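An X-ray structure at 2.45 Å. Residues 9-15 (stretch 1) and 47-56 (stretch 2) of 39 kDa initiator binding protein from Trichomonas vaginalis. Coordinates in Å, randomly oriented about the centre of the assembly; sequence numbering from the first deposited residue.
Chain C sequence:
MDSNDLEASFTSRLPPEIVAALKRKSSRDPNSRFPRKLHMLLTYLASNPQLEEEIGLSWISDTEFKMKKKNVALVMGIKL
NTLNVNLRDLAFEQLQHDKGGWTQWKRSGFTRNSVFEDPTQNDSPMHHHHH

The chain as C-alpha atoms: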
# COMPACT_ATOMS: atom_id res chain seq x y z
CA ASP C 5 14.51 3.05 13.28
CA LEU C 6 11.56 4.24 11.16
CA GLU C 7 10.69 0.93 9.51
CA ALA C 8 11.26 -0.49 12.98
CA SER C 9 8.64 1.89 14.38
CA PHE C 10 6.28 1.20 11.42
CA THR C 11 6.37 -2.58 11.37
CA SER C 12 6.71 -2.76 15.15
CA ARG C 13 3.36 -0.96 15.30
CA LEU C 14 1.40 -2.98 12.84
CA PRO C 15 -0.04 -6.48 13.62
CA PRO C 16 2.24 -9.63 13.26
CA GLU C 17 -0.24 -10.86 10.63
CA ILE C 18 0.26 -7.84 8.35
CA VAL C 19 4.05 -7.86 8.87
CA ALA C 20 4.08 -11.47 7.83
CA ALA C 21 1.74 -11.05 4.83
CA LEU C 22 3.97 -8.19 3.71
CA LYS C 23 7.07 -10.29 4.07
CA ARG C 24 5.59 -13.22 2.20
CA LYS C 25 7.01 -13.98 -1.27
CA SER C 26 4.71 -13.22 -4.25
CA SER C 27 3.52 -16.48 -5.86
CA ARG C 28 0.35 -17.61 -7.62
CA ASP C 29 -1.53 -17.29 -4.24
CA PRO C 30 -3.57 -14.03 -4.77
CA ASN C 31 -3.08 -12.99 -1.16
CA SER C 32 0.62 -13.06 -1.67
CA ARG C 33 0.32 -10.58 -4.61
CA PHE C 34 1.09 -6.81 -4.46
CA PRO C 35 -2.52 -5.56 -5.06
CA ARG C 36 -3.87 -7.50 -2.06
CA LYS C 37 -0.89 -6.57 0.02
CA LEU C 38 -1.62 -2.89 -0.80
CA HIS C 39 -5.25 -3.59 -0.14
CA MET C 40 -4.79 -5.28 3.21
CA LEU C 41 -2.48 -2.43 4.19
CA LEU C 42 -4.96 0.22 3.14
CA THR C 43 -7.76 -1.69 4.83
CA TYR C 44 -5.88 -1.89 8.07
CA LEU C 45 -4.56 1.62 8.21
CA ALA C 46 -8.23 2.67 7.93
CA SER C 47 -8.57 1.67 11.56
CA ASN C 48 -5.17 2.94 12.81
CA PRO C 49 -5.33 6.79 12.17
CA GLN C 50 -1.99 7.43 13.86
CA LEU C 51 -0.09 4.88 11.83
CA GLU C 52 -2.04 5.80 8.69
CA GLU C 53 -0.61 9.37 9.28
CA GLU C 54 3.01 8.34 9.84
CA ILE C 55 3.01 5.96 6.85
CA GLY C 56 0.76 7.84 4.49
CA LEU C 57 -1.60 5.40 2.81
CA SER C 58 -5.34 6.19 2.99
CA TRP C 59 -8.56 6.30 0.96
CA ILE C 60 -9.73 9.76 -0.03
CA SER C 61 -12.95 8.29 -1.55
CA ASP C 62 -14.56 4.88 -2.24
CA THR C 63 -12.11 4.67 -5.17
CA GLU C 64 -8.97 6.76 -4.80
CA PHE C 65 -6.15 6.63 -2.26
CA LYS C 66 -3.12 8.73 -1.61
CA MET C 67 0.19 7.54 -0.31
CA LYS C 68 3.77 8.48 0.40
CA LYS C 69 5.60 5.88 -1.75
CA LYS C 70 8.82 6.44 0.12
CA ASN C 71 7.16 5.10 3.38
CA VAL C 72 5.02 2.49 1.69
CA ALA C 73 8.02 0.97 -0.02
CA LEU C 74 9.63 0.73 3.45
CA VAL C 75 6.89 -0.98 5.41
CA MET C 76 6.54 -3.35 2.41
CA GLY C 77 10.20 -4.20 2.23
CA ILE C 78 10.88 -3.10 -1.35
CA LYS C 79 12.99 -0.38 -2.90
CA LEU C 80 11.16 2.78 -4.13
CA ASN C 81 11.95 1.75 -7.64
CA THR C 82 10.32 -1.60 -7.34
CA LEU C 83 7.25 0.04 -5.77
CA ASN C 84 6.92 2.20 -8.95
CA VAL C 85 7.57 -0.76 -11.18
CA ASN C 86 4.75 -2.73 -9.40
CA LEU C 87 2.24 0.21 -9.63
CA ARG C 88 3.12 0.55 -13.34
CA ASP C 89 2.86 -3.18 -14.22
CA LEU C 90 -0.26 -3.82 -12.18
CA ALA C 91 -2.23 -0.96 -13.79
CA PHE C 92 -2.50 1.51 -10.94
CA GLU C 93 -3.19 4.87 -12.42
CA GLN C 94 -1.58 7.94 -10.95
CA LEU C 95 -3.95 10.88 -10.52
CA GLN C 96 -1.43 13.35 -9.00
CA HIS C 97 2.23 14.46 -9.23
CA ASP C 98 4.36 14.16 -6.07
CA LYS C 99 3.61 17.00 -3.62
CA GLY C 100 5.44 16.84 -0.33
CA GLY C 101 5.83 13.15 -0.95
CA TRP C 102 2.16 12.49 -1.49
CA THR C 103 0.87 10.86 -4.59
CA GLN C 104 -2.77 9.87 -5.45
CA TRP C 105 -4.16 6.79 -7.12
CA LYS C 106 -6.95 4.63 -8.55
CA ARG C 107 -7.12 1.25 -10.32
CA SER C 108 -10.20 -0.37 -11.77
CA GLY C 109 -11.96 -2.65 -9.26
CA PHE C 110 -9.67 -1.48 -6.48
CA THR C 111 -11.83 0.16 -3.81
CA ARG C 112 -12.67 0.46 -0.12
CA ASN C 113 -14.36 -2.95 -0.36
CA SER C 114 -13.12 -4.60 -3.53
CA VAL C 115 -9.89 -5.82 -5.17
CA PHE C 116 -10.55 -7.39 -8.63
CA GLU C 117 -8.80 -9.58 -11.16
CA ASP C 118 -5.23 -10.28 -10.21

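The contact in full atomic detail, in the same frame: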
# COMPACT_ATOMS: atom_id res chain seq x y z
N SER C 9 9.78 1.31 13.67
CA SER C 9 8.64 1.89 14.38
C SER C 9 7.34 1.59 13.63
O SER C 9 6.28 1.42 14.26
CB SER C 9 8.81 3.42 14.56
OG SER C 9 8.30 4.17 13.46
N PHE C 10 7.43 1.52 12.29
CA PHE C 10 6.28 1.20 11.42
C PHE C 10 5.85 -0.25 11.61
O PHE C 10 4.72 -0.54 12.04
CB PHE C 10 6.61 1.33 9.93
CG PHE C 10 6.83 2.72 9.44
CD1 PHE C 10 6.37 3.82 10.16
CD2 PHE C 10 7.50 2.93 8.24
CE1 PHE C 10 6.60 5.12 9.69
CE2 PHE C 10 7.74 4.22 7.76
CZ PHE C 10 7.28 5.32 8.49
N THR C 11 6.74 -1.18 11.28
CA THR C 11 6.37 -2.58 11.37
C THR C 11 6.10 -2.97 12.82
O THR C 11 5.13 -3.70 13.08
CB THR C 11 7.42 -3.55 10.76
OG1 THR C 11 8.26 -4.07 11.79
CG2 THR C 11 8.27 -2.83 9.71
N SER C 12 6.91 -2.46 13.75
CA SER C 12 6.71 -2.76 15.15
C SER C 12 5.31 -2.33 15.62
O SER C 12 4.81 -2.83 16.63
CB SER C 12 7.74 -2.06 16.02
OG SER C 12 7.34 -0.71 16.27
N ARG C 13 4.67 -1.42 14.90
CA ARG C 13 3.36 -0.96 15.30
C ARG C 13 2.21 -1.60 14.57
O ARG C 13 1.05 -1.44 14.93
CB ARG C 13 3.30 0.56 15.22
CG ARG C 13 4.10 1.14 16.38
CD ARG C 13 3.78 2.58 16.58
NE ARG C 13 4.34 3.36 15.48
CZ ARG C 13 3.77 4.47 15.00
NH1 ARG C 13 2.62 4.91 15.53
NH2 ARG C 13 4.34 5.12 13.99
N LEU C 14 2.50 -2.34 13.53
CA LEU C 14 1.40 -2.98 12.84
C LEU C 14 1.37 -4.47 13.26
O LEU C 14 2.39 -5.04 13.66
CB LEU C 14 1.50 -2.69 11.32
CG LEU C 14 2.70 -3.15 10.51
CD1 LEU C 14 2.36 -4.54 10.14
CD2 LEU C 14 2.96 -2.34 9.26
N PRO C 15 0.19 -5.08 13.24
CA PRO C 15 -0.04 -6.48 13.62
C PRO C 15 0.91 -7.53 12.96
O PRO C 15 1.24 -7.43 11.77
CB PRO C 15 -1.49 -6.72 13.20
CG PRO C 15 -2.10 -5.31 13.14
CD PRO C 15 -0.98 -4.54 12.53
N SER C 47 -8.22 1.76 10.15
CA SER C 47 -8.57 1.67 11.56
C SER C 47 -7.45 2.16 12.51
O SER C 47 -7.64 2.22 13.73
CB SER C 47 -8.90 0.23 11.91
OG SER C 47 -7.69 -0.53 11.98
N ASN C 48 -6.27 2.46 11.97
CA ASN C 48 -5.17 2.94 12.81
C ASN C 48 -4.78 4.29 12.23
O ASN C 48 -3.86 4.35 11.41
CB ASN C 48 -3.98 1.98 12.73
CG ASN C 48 -2.90 2.25 13.80
OD1 ASN C 48 -2.70 3.39 14.24
ND2 ASN C 48 -2.17 1.18 14.18
N PRO C 49 -5.50 5.39 12.60
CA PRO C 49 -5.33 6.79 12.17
C PRO C 49 -3.93 7.33 12.38
O PRO C 49 -3.41 8.07 11.54
CB PRO C 49 -6.29 7.57 13.05
CG PRO C 49 -7.30 6.62 13.41
CD PRO C 49 -6.67 5.27 13.49
N GLN C 50 -3.33 6.97 13.51
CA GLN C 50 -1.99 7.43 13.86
C GLN C 50 -1.01 6.83 12.88
O GLN C 50 -0.28 7.54 12.21
CB GLN C 50 -1.66 7.05 15.33
CG GLN C 50 -0.16 7.07 15.75
CD GLN C 50 0.08 6.66 17.24
OE1 GLN C 50 -0.18 5.49 17.65
NE2 GLN C 50 0.60 7.61 18.05
N LEU C 51 -1.01 5.51 12.75
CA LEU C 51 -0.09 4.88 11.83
C LEU C 51 -0.36 5.31 10.38
O LEU C 51 0.56 5.52 9.59
CB LEU C 51 -0.19 3.37 11.96
CG LEU C 51 1.14 2.67 12.20
CD1 LEU C 51 0.96 1.20 11.90
CD2 LEU C 51 2.22 3.27 11.32
N GLU C 52 -1.63 5.40 10.02
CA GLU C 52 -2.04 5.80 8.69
C GLU C 52 -1.41 7.15 8.36
O GLU C 52 -1.08 7.37 7.21
CB GLU C 52 -3.56 5.84 8.65
CG GLU C 52 -4.21 6.49 7.48
CD GLU C 52 -5.77 6.45 7.60
OE1 GLU C 52 -6.36 6.91 8.65
OE2 GLU C 52 -6.40 5.95 6.63
N GLU C 53 -1.25 8.02 9.38
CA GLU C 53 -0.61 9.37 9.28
C GLU C 53 0.88 9.17 8.96
O GLU C 53 1.38 9.58 7.90
CB GLU C 53 -0.61 10.16 10.63
CG GLU C 53 -1.86 10.98 11.15
CD GLU C 53 -1.67 11.54 12.63
OE1 GLU C 53 -2.56 12.27 13.17
OE2 GLU C 53 -0.63 11.23 13.27
N GLU C 54 1.58 8.59 9.93
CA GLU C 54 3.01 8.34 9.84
C GLU C 54 3.38 7.67 8.49
O GLU C 54 4.31 8.13 7.81
CB GLU C 54 3.47 7.47 11.03
CG GLU C 54 2.90 7.89 12.39
CD GLU C 54 3.79 8.87 13.21
OE1 GLU C 54 4.80 8.41 13.82
OE2 GLU C 54 3.49 10.09 13.25
N ILE C 55 2.68 6.61 8.11
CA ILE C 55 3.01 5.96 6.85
C ILE C 55 2.50 6.77 5.64
O ILE C 55 3.27 7.15 4.73
CB ILE C 55 2.49 4.54 6.78
CG1 ILE C 55 3.04 3.73 7.95
CG2 ILE C 55 2.93 3.89 5.48
CD1 ILE C 55 2.54 2.29 8.00
N GLY C 56 1.22 7.06 5.61
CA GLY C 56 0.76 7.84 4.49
C GLY C 56 0.29 6.86 3.43
O GLY C 56 1.00 6.58 2.46

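What polar interaction ties the two stretches together? Arg 13 forms a salt bridge with Glu 54, its NH2 lying 3.3 Å from Glu 54 OE1; the hydrogen bond within this pair is bent to 127° and weak.

How is the arginine held in place to do this? Its CA-to-CB bond points toward the helix of the second stretch, and Arg 13 NE donates to Ser 9 O at 3.0 Å, steadying the guanidinium from within its own stretch. Leu 51 CD2 sits over one face of that group, 3.9 Å from Arg 13 NH2, while Gln 50 CD approaches its edge, 3.5 Å from Arg 13 NH1. A long side chain ending in a flat, charged guanidinium can thus meet both polar and apolar neighbours at the partly exposed margin.

What is buried beneath? Phe 10, Leu 14, Leu 51 and Ile 55 form an apolar cluster, their side chains having no polar groups to leave unpaired. The flat Phe 10 ring offers a face to Ile 55 CG1, which makes a CH-pi contact there, 4.0 Å from Phe 10 CD1, and Leu 51 CD1 packs 4.0 Å from Leu 14 CB.

What shapes the helix that carries Leu 51 and Ile 55? Asn 48 caps its start, Asn 48 OD1 accepting from Leu 51 N at 3.1 Å, and Gly 56 follows its end with a positive phi that suits glycine.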